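Local coordinates for lectin-related NK cell receptor LY49L1 (Mus musculus, PDB 3G8K), which is a natural killer cell receptor that, like other Ly49 receptors, probably recognises MHC class I through the C-type lectin-like domain modelled here, at residues A[17-22]-A[48-53]; A[65-70]-A[74-79]; A[30-35]-A[40-45]. The protein carries 1 engineered substitution. All coordinates share one frame; numbering follows the deposited sequence.

Contact 1 of 3, residues A[17-22]-A[48-53]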
# COMPACT_ATOMS: atom_id res chain seq x y z
N LYS A 17 -0.80 0.26 -12.52
CA LYS A 17 -0.28 1.56 -12.05
C LYS A 17 0.31 1.43 -10.60
O LYS A 17 -0.35 0.90 -9.70
CB LYS A 17 -1.39 2.67 -12.07
CG LYS A 17 -0.82 4.13 -11.87
CD LYS A 17 -1.80 5.31 -12.13
CE LYS A 17 -2.89 5.01 -13.16
NZ LYS A 17 -3.89 6.07 -12.99
N CYS A 18 1.52 1.94 -10.37
CA CYS A 18 2.03 2.12 -8.98
C CYS A 18 1.98 3.58 -8.50
O CYS A 18 1.73 4.45 -9.31
CB CYS A 18 3.41 1.55 -8.92
SG CYS A 18 3.34 -0.24 -9.36
N TYR A 19 2.24 3.83 -7.19
CA TYR A 19 1.99 5.08 -6.50
C TYR A 19 3.14 5.28 -5.55
O TYR A 19 3.41 4.43 -4.72
CB TYR A 19 0.71 4.96 -5.66
CG TYR A 19 -0.51 4.60 -6.56
CD1 TYR A 19 -0.95 3.26 -6.69
CD2 TYR A 19 -1.19 5.59 -7.25
CE1 TYR A 19 -2.08 2.91 -7.55
CE2 TYR A 19 -2.34 5.24 -8.11
CZ TYR A 19 -2.69 3.91 -8.26
OH TYR A 19 -3.83 3.58 -8.99
N TYR A 20 3.76 6.43 -5.66
CA TYR A 20 5.04 6.75 -4.90
C TYR A 20 4.78 8.08 -4.17
O TYR A 20 3.98 8.86 -4.63
CB TYR A 20 6.22 6.87 -5.90
CG TYR A 20 6.33 5.69 -6.87
CD1 TYR A 20 5.70 5.72 -8.12
CD2 TYR A 20 7.05 4.56 -6.53
CE1 TYR A 20 5.78 4.61 -8.97
CE2 TYR A 20 7.17 3.49 -7.40
CZ TYR A 20 6.50 3.51 -8.58
OH TYR A 20 6.66 2.45 -9.41
N PHE A 21 5.48 8.30 -3.03
CA PHE A 21 5.17 9.38 -2.08
C PHE A 21 6.45 10.11 -1.85
O PHE A 21 7.43 9.47 -1.54
CB PHE A 21 4.58 8.84 -0.70
CG PHE A 21 3.36 8.01 -0.89
CD1 PHE A 21 3.50 6.67 -1.26
CD2 PHE A 21 2.04 8.58 -0.84
CE1 PHE A 21 2.37 5.87 -1.57
CE2 PHE A 21 0.89 7.76 -1.09
CZ PHE A 21 1.07 6.41 -1.47
N VAL A 22 6.43 11.44 -2.11
CA VAL A 22 7.56 12.38 -1.77
C VAL A 22 7.60 12.61 -0.22
O VAL A 22 6.54 12.55 0.46
CB VAL A 22 7.51 13.73 -2.60
CG1 VAL A 22 8.74 14.60 -2.36
CG2 VAL A 22 7.36 13.49 -4.09
N GLU A 48 -13.53 5.72 -11.33
CA GLU A 48 -14.11 5.57 -10.00
C GLU A 48 -13.56 4.38 -9.21
O GLU A 48 -13.31 4.51 -7.98
CB GLU A 48 -15.64 5.51 -10.07
CG GLU A 48 -16.36 6.87 -10.47
CD GLU A 48 -16.17 7.25 -11.97
OE1 GLU A 48 -16.55 8.41 -12.34
OE2 GLU A 48 -15.70 6.38 -12.79
N ASP A 49 -13.35 3.25 -9.90
CA ASP A 49 -12.69 2.05 -9.33
C ASP A 49 -11.36 2.39 -8.69
O ASP A 49 -11.05 1.94 -7.56
CB ASP A 49 -12.46 0.98 -10.41
CG ASP A 49 -12.00 -0.38 -9.86
OD1 ASP A 49 -12.81 -1.03 -9.14
OD2 ASP A 49 -10.85 -0.85 -10.16
N GLU A 50 -10.59 3.20 -9.41
CA GLU A 50 -9.23 3.57 -8.96
C GLU A 50 -9.25 4.53 -7.76
O GLU A 50 -8.65 4.26 -6.75
CB GLU A 50 -8.42 4.11 -10.15
CG GLU A 50 -7.03 4.53 -9.75
CD GLU A 50 -6.29 5.17 -10.90
OE1 GLU A 50 -5.10 5.43 -10.76
OE2 GLU A 50 -6.92 5.38 -11.94
N LEU A 51 -10.02 5.60 -7.88
CA LEU A 51 -10.40 6.42 -6.76
C LEU A 51 -10.86 5.65 -5.50
O LEU A 51 -10.41 5.99 -4.39
CB LEU A 51 -11.45 7.45 -7.16
CG LEU A 51 -11.70 8.52 -6.07
CD1 LEU A 51 -10.50 9.40 -5.63
CD2 LEU A 51 -12.88 9.29 -6.45
N LYS A 52 -11.78 4.68 -5.66
CA LYS A 52 -12.22 3.82 -4.51
C LYS A 52 -11.07 3.16 -3.80
O LYS A 52 -10.93 3.26 -2.56
CB LYS A 52 -13.22 2.77 -4.98
CG LYS A 52 -14.62 3.33 -5.12
CD LYS A 52 -15.48 2.38 -6.03
CE LYS A 52 -17.00 2.69 -5.90
NZ LYS A 52 -17.25 4.12 -6.27
N PHE A 53 -10.19 2.52 -4.58
CA PHE A 53 -8.98 1.93 -4.05
C PHE A 53 -8.03 2.92 -3.35
O PHE A 53 -7.57 2.67 -2.22
CB PHE A 53 -8.24 1.14 -5.12
CG PHE A 53 -6.75 1.05 -4.83
CD1 PHE A 53 -6.28 0.16 -3.83
CD2 PHE A 53 -5.82 1.87 -5.51
CE1 PHE A 53 -4.92 0.08 -3.50
CE2 PHE A 53 -4.46 1.82 -5.17
CZ PHE A 53 -3.99 0.90 -4.17

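Contact 2 of 3, residues A[65-70]-A[74-79]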
# COMPACT_ATOMS: atom_id res chain seq x y z
N ILE A 65 -2.65 15.93 -6.42
CA ILE A 65 -2.76 15.01 -7.53
C ILE A 65 -2.76 15.92 -8.76
O ILE A 65 -2.82 17.16 -8.63
CB ILE A 65 -4.08 14.06 -7.47
CG1 ILE A 65 -5.36 14.91 -7.65
CG2 ILE A 65 -3.99 13.06 -6.23
CD1 ILE A 65 -6.60 14.26 -7.36
N GLY A 66 -2.58 15.34 -9.92
CA GLY A 66 -2.26 16.15 -11.12
C GLY A 66 -3.50 16.69 -11.84
O GLY A 66 -3.66 16.48 -13.03
N LEU A 67 -4.33 17.40 -11.09
CA LEU A 67 -5.58 17.94 -11.59
C LEU A 67 -5.68 19.41 -11.11
O LEU A 67 -5.40 19.73 -9.93
CB LEU A 67 -6.77 17.10 -11.08
CG LEU A 67 -8.20 17.62 -11.40
CD1 LEU A 67 -8.47 17.48 -12.88
CD2 LEU A 67 -9.25 16.82 -10.62
N SER A 68 -6.02 20.29 -12.03
CA SER A 68 -6.01 21.73 -11.80
C SER A 68 -7.02 22.36 -12.68
O SER A 68 -7.38 21.77 -13.66
CB SER A 68 -4.63 22.38 -11.86
OG SER A 68 -4.06 22.60 -13.12
N TYR A 69 -7.53 23.50 -12.29
CA TYR A 69 -8.44 24.25 -13.13
C TYR A 69 -7.73 25.05 -14.23
O TYR A 69 -6.70 25.69 -14.01
CB TYR A 69 -9.35 25.12 -12.29
CG TYR A 69 -10.38 25.83 -13.09
CD1 TYR A 69 -11.58 25.21 -13.41
CD2 TYR A 69 -10.15 27.14 -13.53
CE1 TYR A 69 -12.47 25.82 -14.17
CE2 TYR A 69 -11.03 27.79 -14.28
CZ TYR A 69 -12.22 27.14 -14.60
OH TYR A 69 -13.18 27.77 -15.34
N ASP A 70 -8.29 24.92 -15.43
CA ASP A 70 -7.72 25.40 -16.71
C ASP A 70 -8.68 26.43 -17.27
O ASP A 70 -9.78 26.07 -17.76
CB ASP A 70 -7.63 24.18 -17.67
CG ASP A 70 -6.93 24.48 -18.96
OD1 ASP A 70 -7.37 25.39 -19.71
OD2 ASP A 70 -5.96 23.76 -19.27
N LYS A 74 -11.86 26.13 -19.61
CA LYS A 74 -12.97 26.48 -18.70
C LYS A 74 -13.42 25.28 -17.88
O LYS A 74 -14.60 25.06 -17.69
CB LYS A 74 -14.18 27.17 -19.41
CG LYS A 74 -13.93 28.55 -20.11
CD LYS A 74 -13.93 28.37 -21.69
CE LYS A 74 -13.84 29.68 -22.54
NZ LYS A 74 -15.21 30.27 -22.97
N ASP A 75 -12.45 24.50 -17.38
CA ASP A 75 -12.75 23.21 -16.74
C ASP A 75 -11.52 22.72 -16.01
O ASP A 75 -10.42 23.20 -16.24
CB ASP A 75 -13.21 22.17 -17.79
CG ASP A 75 -14.37 21.27 -17.30
OD1 ASP A 75 -14.77 21.34 -16.11
OD2 ASP A 75 -14.90 20.49 -18.13
N TRP A 76 -11.73 21.77 -15.10
CA TRP A 76 -10.69 21.05 -14.42
C TRP A 76 -10.04 20.13 -15.42
O TRP A 76 -10.74 19.49 -16.21
CB TRP A 76 -11.28 20.25 -13.23
CG TRP A 76 -11.65 21.19 -12.13
CD1 TRP A 76 -12.81 21.86 -12.03
CD2 TRP A 76 -10.83 21.61 -11.03
NE1 TRP A 76 -12.79 22.69 -10.95
CE2 TRP A 76 -11.57 22.56 -10.32
CE3 TRP A 76 -9.55 21.26 -10.59
CZ2 TRP A 76 -11.11 23.14 -9.15
CZ3 TRP A 76 -9.08 21.84 -9.45
CH2 TRP A 76 -9.86 22.76 -8.74
N ALA A 77 -8.72 20.09 -15.41
CA ALA A 77 -8.01 19.28 -16.38
C ALA A 77 -6.85 18.49 -15.80
O ALA A 77 -6.09 19.02 -14.97
CB ALA A 77 -7.58 20.10 -17.59
N TRP A 78 -6.74 17.20 -16.18
CA TRP A 78 -5.58 16.36 -15.74
C TRP A 78 -4.32 16.93 -16.42
O TRP A 78 -4.38 17.40 -17.54
CB TRP A 78 -5.84 14.86 -16.04
CG TRP A 78 -7.07 14.28 -15.22
CD1 TRP A 78 -8.36 14.03 -15.70
CD2 TRP A 78 -7.08 13.92 -13.83
NE1 TRP A 78 -9.17 13.60 -14.66
CE2 TRP A 78 -8.39 13.49 -13.51
CE3 TRP A 78 -6.08 13.97 -12.80
CZ2 TRP A 78 -8.74 13.07 -12.21
CZ3 TRP A 78 -6.47 13.54 -11.51
CH2 TRP A 78 -7.76 13.11 -11.23
N ILE A 79 -3.18 16.96 -15.74
CA ILE A 79 -1.96 17.50 -16.39
C ILE A 79 -1.58 16.82 -17.72
O ILE A 79 -1.88 15.63 -17.97
CB ILE A 79 -0.73 17.60 -15.42
CG1 ILE A 79 -0.36 16.27 -14.79
CG2 ILE A 79 -0.97 18.68 -14.36
CD1 ILE A 79 0.90 16.32 -13.97
O HOH W 1 -3.82 20.40 -15.02

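Contact 3 of 3, residues A[30-35]-A[40-45]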
# COMPACT_ATOMS: atom_id res chain seq x y z
N GLY A 30 5.44 22.51 -7.23
CA GLY A 30 6.63 21.88 -6.83
C GLY A 30 6.60 20.38 -6.80
O GLY A 30 7.65 19.76 -6.87
N CYS A 31 5.39 19.82 -6.63
CA CYS A 31 5.09 18.41 -6.62
C CYS A 31 5.05 17.94 -8.05
O CYS A 31 5.45 16.82 -8.38
CB CYS A 31 3.68 18.14 -5.99
SG CYS A 31 3.62 17.94 -4.24
N LYS A 32 4.45 18.75 -8.88
CA LYS A 32 4.35 18.40 -10.29
C LYS A 32 5.78 18.27 -10.81
O LYS A 32 6.13 17.24 -11.43
CB LYS A 32 3.55 19.44 -11.05
CG LYS A 32 3.28 18.98 -12.43
CD LYS A 32 3.52 20.04 -13.44
CE LYS A 32 2.75 19.59 -14.66
NZ LYS A 32 3.12 20.28 -15.89
N GLN A 33 6.61 19.26 -10.50
CA GLN A 33 7.98 19.13 -10.93
C GLN A 33 8.85 18.06 -10.26
O GLN A 33 9.69 17.47 -10.91
CB GLN A 33 8.66 20.50 -11.08
CG GLN A 33 8.51 21.04 -12.56
CD GLN A 33 9.84 21.19 -13.33
OE1 GLN A 33 10.91 20.76 -12.86
NE2 GLN A 33 9.78 21.84 -14.51
N THR A 34 8.63 17.77 -8.97
CA THR A 34 9.30 16.65 -8.29
C THR A 34 8.89 15.29 -8.86
O THR A 34 9.73 14.47 -9.16
CB THR A 34 9.04 16.67 -6.81
OG1 THR A 34 9.53 17.91 -6.28
CG2 THR A 34 9.74 15.52 -6.10
N CYS A 35 7.60 15.03 -9.05
CA CYS A 35 7.25 13.80 -9.74
C CYS A 35 8.08 13.70 -11.04
O CYS A 35 8.66 12.65 -11.34
CB CYS A 35 5.73 13.74 -10.00
SG CYS A 35 4.79 13.63 -8.43
N LEU A 40 8.18 10.22 -13.15
CA LEU A 40 6.82 9.90 -12.64
C LEU A 40 5.94 11.07 -13.08
O LEU A 40 6.37 11.89 -13.88
CB LEU A 40 6.88 9.78 -11.11
CG LEU A 40 7.94 8.90 -10.46
CD1 LEU A 40 8.02 8.96 -8.88
CD2 LEU A 40 7.85 7.43 -10.94
N SER A 41 4.71 11.17 -12.62
CA SER A 41 3.94 12.33 -12.93
C SER A 41 2.97 12.53 -11.81
O SER A 41 2.48 11.57 -11.24
CB SER A 41 3.21 12.18 -14.27
OG SER A 41 2.14 11.31 -14.08
N LEU A 42 2.71 13.79 -11.44
CA LEU A 42 1.72 14.01 -10.41
C LEU A 42 0.45 13.23 -10.75
O LEU A 42 -0.04 13.33 -11.87
CB LEU A 42 1.44 15.53 -10.28
CG LEU A 42 0.89 16.06 -8.93
CD1 LEU A 42 1.55 15.52 -7.71
CD2 LEU A 42 0.99 17.59 -8.88
N LEU A 43 -0.12 12.53 -9.77
CA LEU A 43 -1.00 11.41 -10.04
C LEU A 43 -2.27 11.78 -10.84
O LEU A 43 -3.03 12.69 -10.51
CB LEU A 43 -1.35 10.60 -8.76
CG LEU A 43 -2.50 9.56 -8.96
CD1 LEU A 43 -1.87 8.33 -9.57
CD2 LEU A 43 -3.22 9.13 -7.68
N LYS A 44 -2.49 11.02 -11.91
CA LYS A 44 -3.77 11.09 -12.62
C LYS A 44 -4.69 9.88 -12.35
O LYS A 44 -4.24 8.76 -12.49
CB LYS A 44 -3.50 11.17 -14.12
CG LYS A 44 -4.85 11.09 -14.92
CD LYS A 44 -4.62 11.26 -16.40
CE LYS A 44 -3.85 10.06 -16.98
NZ LYS A 44 -4.89 9.19 -17.69
N ILE A 45 -5.98 10.12 -12.09
CA ILE A 45 -6.86 9.15 -11.56
C ILE A 45 -7.81 8.85 -12.77
O ILE A 45 -8.39 9.75 -13.39
CB ILE A 45 -7.64 9.62 -10.27
CG1 ILE A 45 -6.71 10.10 -9.14
CG2 ILE A 45 -8.59 8.46 -9.67
CD1 ILE A 45 -7.46 10.37 -7.84
O HOH W 2 4.37 15.55 -12.71

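Contact 1 of 3, residues A[17-22]-A[48-53]
Glu-50 reaches from helix 48-53 to two side chains of strand 17-21, Lys-17 and Tyr-19. Beyond CB its chain runs straight, with CG anti to the backbone N (chi1 179°), and this extension spans the gap between helix and strand. Glu-50 CG passes 3.4 Å from Tyr-19 OH, and Glu-50 CD lies 3.3 Å from Lys-17 NZ. At the end, Glu-50 OE1 receives Lys-17 NZ on its syn lone pair at 2.6 Å, a salt bridge, and Tyr-19 OH from the anti side at 2.9 Å, 30° out of the carboxylate plane. OE2 accepts from Asp-46 N; with Lys-17, this probably helps keep the buried carboxylate ionised, although Lys-17 is shared with Asp-46 OD1. Lys-17 arrives across the glutamate at about a right angle after a bend at its chi3.

One helical turn on, Phe-53 adds an apolar touch: its CE2 lies 3.5 Å from Tyr-19 CE1, the two rings meeting obliquely. Phe-53 also stacks on Tyr-14 and packs against Tyr-10 of the second subunit. Tyr-19 packs onward against Leu-43 and Ile-120. The whole is a buried helix-to-sheet junction of the C-type lectin-like fold, with helix 48-57 held to an N-terminal strand.

Contact 2 of 3, residues A[65-70]-A[74-79]
Leu-67 fits between Trp-76 and Trp-78 on one face of an antiparallel beta hairpin, strands 67-70 and 75-78, in the C-type lectin-like domain; Ile-65, Gly-66 and Leu-67 belong to the WIGL motif of that family. The leucine is the bump and the two indoles form the hollow. Its CB sits over the six-membered ring of Trp-78, 3.9 Å from the centroid, and CD1 also lies above that indole. On the other flank, Leu-67 CG comes within 4.0 Å of Trp-76 CE3. Met-101 packs on both Leu-67 and Trp-76.

The same face carries a second fit. Trp-76 CG points anti to its carbonyl carbon (chi1 -73°), which lays the indole across the backbone of Ser-68 and Tyr-69 opposite. Tyr-69 CB then stands almost squarely on the six-membered ring, 10° off its normal, and the tyrosine ring turns an edge to the five-membered ring in a T-shaped pair, planes 68° apart. The other face carries the smaller side chains of Ser-68, Asp-70, Asp-75 and Ala-77, with Ala-77 CB meeting Asp-70 CB at 4.1 Å.

Backbone bonds join Ser-68 with Ala-77 and Asp-70 with Asp-75 in both directions. Near the turn, Lys-74 and Asp-75 both face Asp-70, a G1 beta bulge, while Asp-70 OD1 accepts from Lys-73 N. At the far end Gly-66 centres an inverse gamma turn, and its carbonyl O nests between the two branches of Ile-79, 3.7 Å from CG1, while accepting from Ile-79 N. One water bridges the strands, 2.9 Å from Ser-68 OG, and donates to Ala-77 O at 2.7 Å.

Contact 3 of 3, residues A[30-35]-A[40-45]
Cys-35, on helix 28-37, and Leu-42, on the short strand 41-42, have the most of their own surface buried by the opposite segment, and Leu-40 comes next. The Cys-35 CB is directed toward the strand. It lies 3.3 Å from Leu-42 N and nearly as close to the Ser-41 carbonyl carbon, so the cysteine rests on the peptide link between those two residues. With SG anti to the carbonyl carbon (chi1 -66°), the sulfur is carried past the Leu-42 backbone toward Cys-121, its disulfide partner.

Leu-42 answers from the strand by pushing its two methyl branches into the helix surface. CD1 drops between residues one helical turn apart, 3.8 Å from both Cys-31 CB and Cys-35 SG. CD2 takes the neighbouring site, 3.6 Å from Lys-32 N and against the lysine CB. The leucine thus follows the side of the helix that carries the two disulfides.

Leu-40 adds a direct backbone bond. Its N donates to Cys-35 O at 3.1 Å, coming from 42° above the carbonyl plane, and Leu-40 CB also lies close to that oxygen. A water makes a second polar link, donating to Lys-32 O and accepting from Leu-42 N at 2.7 Å; the strand amide is thereby satisfied without a direct bond to the helix.

Cys-31 pairs with Cys-119 and Cys-35 with Cys-121, both on strand 118-124. Direct polar bonding between the segments is sparse, so their fit rests chiefly on apolar packing, while the two disulfides tie the helix covalently to the sheet of the C-type lectin-like domain.

Overall arrangement
All three contacts reach one mixed sheet. Along the chain, contact 3 is nested inside the loop closed by contact 1, and contact 2 follows once both are complete. The centres of contacts 1 and 2 lie about 17 Å apart, on opposite sides of the chain's centre, with nearest atoms about 6 Å apart; contact 3 sits about 13 Å from each, centre to centre, and touches both. Residues 43-45 make that connection: Leu-43 meets Gly-66 through its carbonyl, Lys-44 O accepts a hydrogen bond from Lys-17 NZ, and Ile-45 packs on Leu-51 and Trp-78. Both helices and the hairpin are thereby tied into one compact lectin-like domain, and of the three only contact 1 is reached by the second subunit.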